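Local atomic coordinates of transcriptional regulator, AsnC family (Agrobacterium tumefaciens str. C58, PDB entry 3I4P), a protein that probably regulates transcription as a sequence-specific DNA-binding protein of the Lrp/AsnC family, joining a winged helix-turn-helix domain to a ligand-binding domain and binding calcium. Residues 118-121 with 122-126; 28-31 with 32-35. All blocks are in the same frame, centred on the assembly; numbering follows the deposited sequence.

Contact 1 (118-121 with 122-126); sequences AFYK and RMIAK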
ATOM      1  N   ALA A 118      -1.806   2.353  27.128  1.00 26.12           N
ATOM      2  CA  ALA A 118      -0.826   2.198  28.239  1.00 27.06           C
ATOM      3  C   ALA A 118       0.038   0.928  28.101  1.00 27.58           C
ATOM      4  O   ALA A 118       1.171   0.885  28.590  1.00 28.26           O
ATOM      5  CB  ALA A 118      -1.532   2.237  29.615  1.00 26.36           C
ATOM      6  N   PHE A 119      -0.490  -0.108  27.456  1.00 27.92           N
ATOM      7  CA  PHE A 119       0.289  -1.335  27.224  1.00 28.21           C
ATOM      8  C   PHE A 119       1.405  -1.023  26.215  1.00 28.45           C
ATOM      9  O   PHE A 119       2.580  -1.320  26.442  1.00 28.12           O
ATOM     10  CB  PHE A 119      -0.585  -2.499  26.698  1.00 28.23           C
ATOM     11  CG  PHE A 119       0.206  -3.510  25.873  1.00 28.94           C
ATOM     12  CD1 PHE A 119       1.007  -4.459  26.494  1.00 29.19           C
ATOM     13  CD2 PHE A 119       0.204  -3.449  24.474  1.00 30.06           C
ATOM     14  CE1 PHE A 119       1.793  -5.346  25.741  1.00 29.86           C
ATOM     15  CE2 PHE A 119       0.975  -4.338  23.706  1.00 30.05           C
ATOM     16  CZ  PHE A 119       1.765  -5.293  24.336  1.00 29.36           C
ATOM     17  N   TYR A 120       0.983  -0.440  25.086  1.00 28.87           N
ATOM     18  CA  TYR A 120       1.853   0.053  24.037  1.00 28.45           C
ATOM     19  C   TYR A 120       2.985   0.935  24.563  1.00 28.25           C
ATOM     20  O   TYR A 120       4.094   0.774  24.106  1.00 28.28           O
ATOM     21  CB  TYR A 120       1.039   0.846  23.006  1.00 28.46           C
ATOM     22  CG  TYR A 120       1.868   1.317  21.850  1.00 28.26           C
ATOM     23  CD1 TYR A 120       2.034   0.509  20.738  1.00 29.35           C
ATOM     24  CD2 TYR A 120       2.500   2.577  21.866  1.00 31.52           C
ATOM     25  CE1 TYR A 120       2.813   0.912  19.665  1.00 31.13           C
ATOM     26  CE2 TYR A 120       3.279   3.007  20.778  1.00 32.05           C
ATOM     27  CZ  TYR A 120       3.438   2.145  19.686  1.00 32.33           C
ATOM     28  OH  TYR A 120       4.186   2.488  18.586  1.00 34.31           O
ATOM     29  N   LYS A 121       2.699   1.867  25.480  1.00 27.55           N
ATOM     30  CA  LYS A 121       3.767   2.694  26.076  1.00 28.07           C
ATOM     31  C   LYS A 121       4.769   1.861  26.860  1.00 26.55           C
ATOM     32  O   LYS A 121       5.957   2.185  26.842  1.00 26.11           O
ATOM     33  CB  LYS A 121       3.270   3.781  27.041  1.00 28.48           C
ATOM     34  CG  LYS A 121       2.198   4.765  26.561  1.00 31.39           C
ATOM     35  CD  LYS A 121       2.653   5.701  25.468  1.00 33.94           C
ATOM     36  CE  LYS A 121       2.078   7.133  25.697  1.00 34.64           C
ATOM     37  NZ  LYS A 121       0.800   7.152  26.466  1.00 33.31           N
ATOM     38  N   ARG A 122       4.299   0.845  27.586  1.00 25.18           N
ATOM     39  CA  ARG A 122       5.213  -0.015  28.333  1.00 25.57           C
ATOM     40  C   ARG A 122       6.063  -0.855  27.390  1.00 25.67           C
ATOM     41  O   ARG A 122       7.259  -0.977  27.595  1.00 25.97           O
ATOM     42  CB  ARG A 122       4.489  -0.921  29.340  1.00 25.88           C
ATOM     43  CG  ARG A 122       3.851  -0.187  30.508  1.00 26.76           C
ATOM     44  CD  ARG A 122       3.252  -1.117  31.588  1.00 29.72           C
ATOM     45  NE  ARG A 122       2.427  -2.212  31.041  1.00 31.38           N
ATOM     46  CZ  ARG A 122       1.096  -2.171  30.862  1.00 35.62           C
ATOM     47  NH1 ARG A 122       0.363  -1.083  31.172  1.00 34.95           N
ATOM     48  NH2 ARG A 122       0.482  -3.233  30.336  1.00 36.76           N
HETATM   49  N   MSE A 123       5.454  -1.389  26.341  1.00 26.27           N
HETATM   50  CA  MSE A 123       6.155  -2.206  25.335  1.00 27.15           C
HETATM   51  C   MSE A 123       7.260  -1.422  24.659  1.00 27.38           C
HETATM   52  O   MSE A 123       8.402  -1.898  24.548  1.00 26.60           O
HETATM   53  CB  MSE A 123       5.197  -2.737  24.243  1.00 27.55           C
HETATM   54  CG  MSE A 123       5.866  -3.773  23.285  1.00 29.89           C
HETATM   55 SE   MSE A 123       4.742  -4.476  21.862  0.50 30.87          SE
HETATM   56  CE  MSE A 123       4.615  -2.893  20.792  1.00 28.93           C
ATOM     57  N   ILE A 124       6.917  -0.214  24.223  1.00 27.41           N
ATOM     58  CA  ILE A 124       7.807   0.581  23.414  1.00 27.56           C
ATOM     59  C   ILE A 124       8.956   1.173  24.273  1.00 28.23           C
ATOM     60  O   ILE A 124      10.015   1.499  23.739  1.00 28.16           O
ATOM     61  CB  ILE A 124       6.966   1.650  22.597  1.00 27.79           C
ATOM     62  CG1 ILE A 124       7.351   1.650  21.125  1.00 27.15           C
ATOM     63  CG2 ILE A 124       7.030   3.027  23.221  1.00 26.57           C
ATOM     64  CD1 ILE A 124       7.004   0.379  20.408  1.00 24.09           C
ATOM     65  N   ALA A 125       8.768   1.286  25.592  1.00 28.58           N
ATOM     66  CA  ALA A 125       9.874   1.679  26.490  1.00 29.64           C
ATOM     67  C   ALA A 125      10.965   0.606  26.496  1.00 30.88           C
ATOM     68  O   ALA A 125      12.134   0.911  26.618  1.00 30.55           O
ATOM     69  CB  ALA A 125       9.380   1.947  27.933  1.00 28.37           C
ATOM     70  N   LYS A 126      10.558  -0.646  26.316  1.00 32.91           N
ATOM     71  CA  LYS A 126      11.431  -1.805  26.464  1.00 34.88           C
ATOM     72  C   LYS A 126      12.034  -2.333  25.161  1.00 36.30           C
ATOM     73  O   LYS A 126      12.943  -3.154  25.215  1.00 37.32           O
ATOM     74  CB  LYS A 126      10.640  -2.956  27.114  1.00 35.03           C
ATOM     75  CG  LYS A 126      10.649  -2.952  28.636  1.00 36.14           C
ATOM     76  CD  LYS A 126       9.535  -3.867  29.171  1.00 38.14           C
ATOM     77  CE  LYS A 126       9.958  -4.633  30.420  1.00 38.51           C
ATOM     78  NZ  LYS A 126      10.701  -3.775  31.373  1.00 38.13           N
TER

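Contact 2 (28-31 with 32-35); sequences GLST and TPCW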
ATOM      1  N   GLY A  28     -15.619 -46.144  23.270  1.00 11.47           N
ATOM      2  CA  GLY A  28     -15.765 -47.582  22.985  1.00 11.74           C
ATOM      3  C   GLY A  28     -14.688 -48.456  23.614  1.00 11.99           C
ATOM      4  O   GLY A  28     -14.390 -49.521  23.107  1.00 12.42           O
ATOM      5  N   LEU A  29     -14.117 -48.005  24.728  1.00 12.65           N
ATOM      6  CA  LEU A  29     -12.978 -48.657  25.381  1.00 12.96           C
ATOM      7  C   LEU A  29     -13.276 -49.007  26.844  1.00 13.71           C
ATOM      8  O   LEU A  29     -14.084 -48.340  27.513  1.00 13.50           O
ATOM      9  CB  LEU A  29     -11.779 -47.715  25.333  1.00 13.03           C
ATOM     10  CG  LEU A  29     -10.474 -48.025  24.591  1.00 13.61           C
ATOM     11  CD1 LEU A  29     -10.625 -48.936  23.371  1.00 14.14           C
ATOM     12  CD2 LEU A  29      -9.771 -46.708  24.233  1.00 11.34           C
ATOM     13  N   SER A  30     -12.634 -50.071  27.341  1.00 14.64           N
ATOM     14  CA  SER A  30     -12.574 -50.302  28.786  1.00 14.91           C
ATOM     15  C   SER A  30     -11.673 -49.227  29.428  1.00 15.02           C
ATOM     16  O   SER A  30     -10.885 -48.542  28.745  1.00 14.33           O
ATOM     17  CB  SER A  30     -12.144 -51.747  29.142  1.00 15.23           C
ATOM     18  OG  SER A  30     -10.804 -52.039  28.808  1.00 16.11           O
ATOM     19  N   THR A  31     -11.803 -49.070  30.737  1.00 14.94           N
ATOM     20  CA  THR A  31     -11.190 -47.942  31.438  1.00 15.20           C
ATOM     21  C   THR A  31      -9.650 -47.982  31.427  1.00 14.97           C
ATOM     22  O   THR A  31      -9.016 -47.010  31.092  1.00 13.72           O
ATOM     23  CB  THR A  31     -11.754 -47.849  32.871  1.00 15.20           C
ATOM     24  OG1 THR A  31     -13.172 -47.627  32.779  1.00 14.82           O
ATOM     25  CG2 THR A  31     -11.077 -46.697  33.667  1.00 16.20           C
ATOM     26  N   THR A  32      -9.053 -49.119  31.781  1.00 15.27           N
ATOM     27  CA  THR A  32      -7.594 -49.193  31.898  1.00 15.26           C
ATOM     28  C   THR A  32      -6.885 -48.876  30.583  1.00 15.54           C
ATOM     29  O   THR A  32      -6.010 -48.033  30.578  1.00 15.80           O
ATOM     30  CB  THR A  32      -7.124 -50.536  32.480  1.00 15.26           C
ATOM     31  OG1 THR A  32      -7.723 -50.693  33.763  1.00 15.49           O
ATOM     32  CG2 THR A  32      -5.589 -50.597  32.611  1.00 14.52           C
ATOM     33  N   PRO A  33      -7.255 -49.554  29.468  1.00 15.84           N
ATOM     34  CA  PRO A  33      -6.648 -49.227  28.164  1.00 15.34           C
ATOM     35  C   PRO A  33      -6.822 -47.765  27.754  1.00 15.39           C
ATOM     36  O   PRO A  33      -5.945 -47.198  27.102  1.00 14.84           O
ATOM     37  CB  PRO A  33      -7.381 -50.149  27.178  1.00 15.43           C
ATOM     38  CG  PRO A  33      -7.917 -51.231  27.988  1.00 15.95           C
ATOM     39  CD  PRO A  33      -8.127 -50.741  29.383  1.00 15.33           C
ATOM     40  N   CYS A  34      -7.941 -47.162  28.132  1.00 15.37           N
ATOM     41  CA  CYS A  34      -8.150 -45.752  27.870  1.00 15.38           C
ATOM     42  C   CYS A  34      -7.166 -44.900  28.691  1.00 15.33           C
ATOM     43  O   CYS A  34      -6.467 -44.047  28.152  1.00 15.29           O
ATOM     44  CB  CYS A  34      -9.583 -45.343  28.176  1.00 15.33           C
ATOM     45  SG  CYS A  34      -9.912 -43.654  27.634  1.00 16.18           S
ATOM     46  N   TRP A  35      -7.111 -45.151  29.981  1.00 14.93           N
ATOM     47  CA  TRP A  35      -6.170 -44.491  30.843  1.00 15.43           C
ATOM     48  C   TRP A  35      -4.722 -44.634  30.339  1.00 15.07           C
ATOM     49  O   TRP A  35      -3.975 -43.647  30.246  1.00 15.46           O
ATOM     50  CB  TRP A  35      -6.322 -45.046  32.265  1.00 15.75           C
ATOM     51  CG  TRP A  35      -5.391 -44.442  33.234  1.00 17.13           C
ATOM     52  CD1 TRP A  35      -5.553 -43.266  33.916  1.00 17.72           C
ATOM     53  CD2 TRP A  35      -4.133 -44.971  33.629  1.00 20.09           C
ATOM     54  NE1 TRP A  35      -4.464 -43.031  34.711  1.00 18.33           N
ATOM     55  CE2 TRP A  35      -3.576 -44.066  34.559  1.00 21.31           C
ATOM     56  CE3 TRP A  35      -3.424 -46.134  33.301  1.00 22.64           C
ATOM     57  CZ2 TRP A  35      -2.332 -44.290  35.168  1.00 22.97           C
ATOM     58  CZ3 TRP A  35      -2.186 -46.360  33.903  1.00 23.74           C
ATOM     59  CH2 TRP A  35      -1.653 -45.439  34.826  1.00 23.96           C
TER

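Contact 1 (118-121 with 122-126)
Arg122 folds its side chain back over the preceding turn of helix 113-126, laying one face of its guanidinium group against the backbone of Ala118 and Phe119. CA of Phe119 lies 3.5 Å above the guanidinium plane, off toward its rim. NH2 of Arg122 reaches the edge of the Phe119 ring, 4.1 Å from CD1 of Phe119, and the ring and guanidinium planes are 71° apart. A bend about the CG-CD bond of Arg122 (chi3 -47°) turns the end of the chain back over that turn, and a salt bridge from NH2 to Glu91 holds the charged end.

One residue on, the selenomethionine Met123 makes a Met-aromatic contact with the same ring: its SE sits 4.0 Å from CZ of Phe119, approaching obliquely. The terminal CE of Met123 reaches toward the neighbouring Tyr120 ring, 4.3 Å from CD1 of Tyr120. Tyr120 in turn passes its phenol end across Ile124, whose CD1 lies 4.0 Å from CZ of Tyr120.

Four successive i to i+4 backbone bonds set this spacing, among them Met123 N to Phe119 O at 2.9 Å. The helix packs on the antiparallel sheet of the ligand-binding domain: Phe119 and Met123 rest on Val108 and Leu106 of strand 104-110, Phe119 also meets Phe89 edge-to-face, and Tyr120 and Ile124 lie on strand 131-143 at Val132, a residue of the calcium site.

Contact 2 (28-31 with 32-35)
Ser30 turns OG to lie between its own backbone N and carbonyl carbon (chi1 68°), which sets the hydroxyl beside the ring of Pro33. The CB of Cys34 points back toward the incoming loop, close to the carbonyl oxygens of Ser30 and Thr31. These residues form the turn and the start of the second helix in the helix-turn-helix unit, where helix 20-27 ends in a Schellman motif at Gly28 and helix 31-43 begins after Ser30. In this motif the second helix is the one that usually enters the DNA groove.

The Ser30 side chain makes no capping bond, although the residue occupies the N-cap. Pro33, at the position whose N-H a capping hydroxyl would usually take, has none to give. The Ser30 carbonyl starts the helical bonding with a weak bond from Cys34 N, 3.3 Å from Ser30 O. The next bond along is firmer, with Trp35 N 2.9 Å from Thr31 O and almost straight at 177°.

The Leu29 side chain points toward this first turn and, together with Cys34, faces helix 3-12 through Leu4 and Ile8; Cys34 and Thr31 also pack on helix 20-27. One branch of the leucine does the touching: CD2 of Leu29 stands 4.1 Å from CA and 4.2 Å from CB of Cys34.

From the N terminus the chain passes through helices 3-12 and 20-27 before reaching contact 2, which closes the short turn into helix 31-43 and joins that helix to the two before it. Strand 47-54 then leads out of the DNA-binding region, and the remaining fold is built on the four-stranded antiparallel sheet. Contact 1 comes late, within helix 113-126; it closes no loop; its apolar residues pack on strands 104-110 and 131-143, and Arg122 ties the helix to Glu91, just before strand 92-98. The contacts lie in series, neither nested nor crossed, on opposite sides of the chain's centre. The centres of contact 1 and contact 2 are about 50 Å apart.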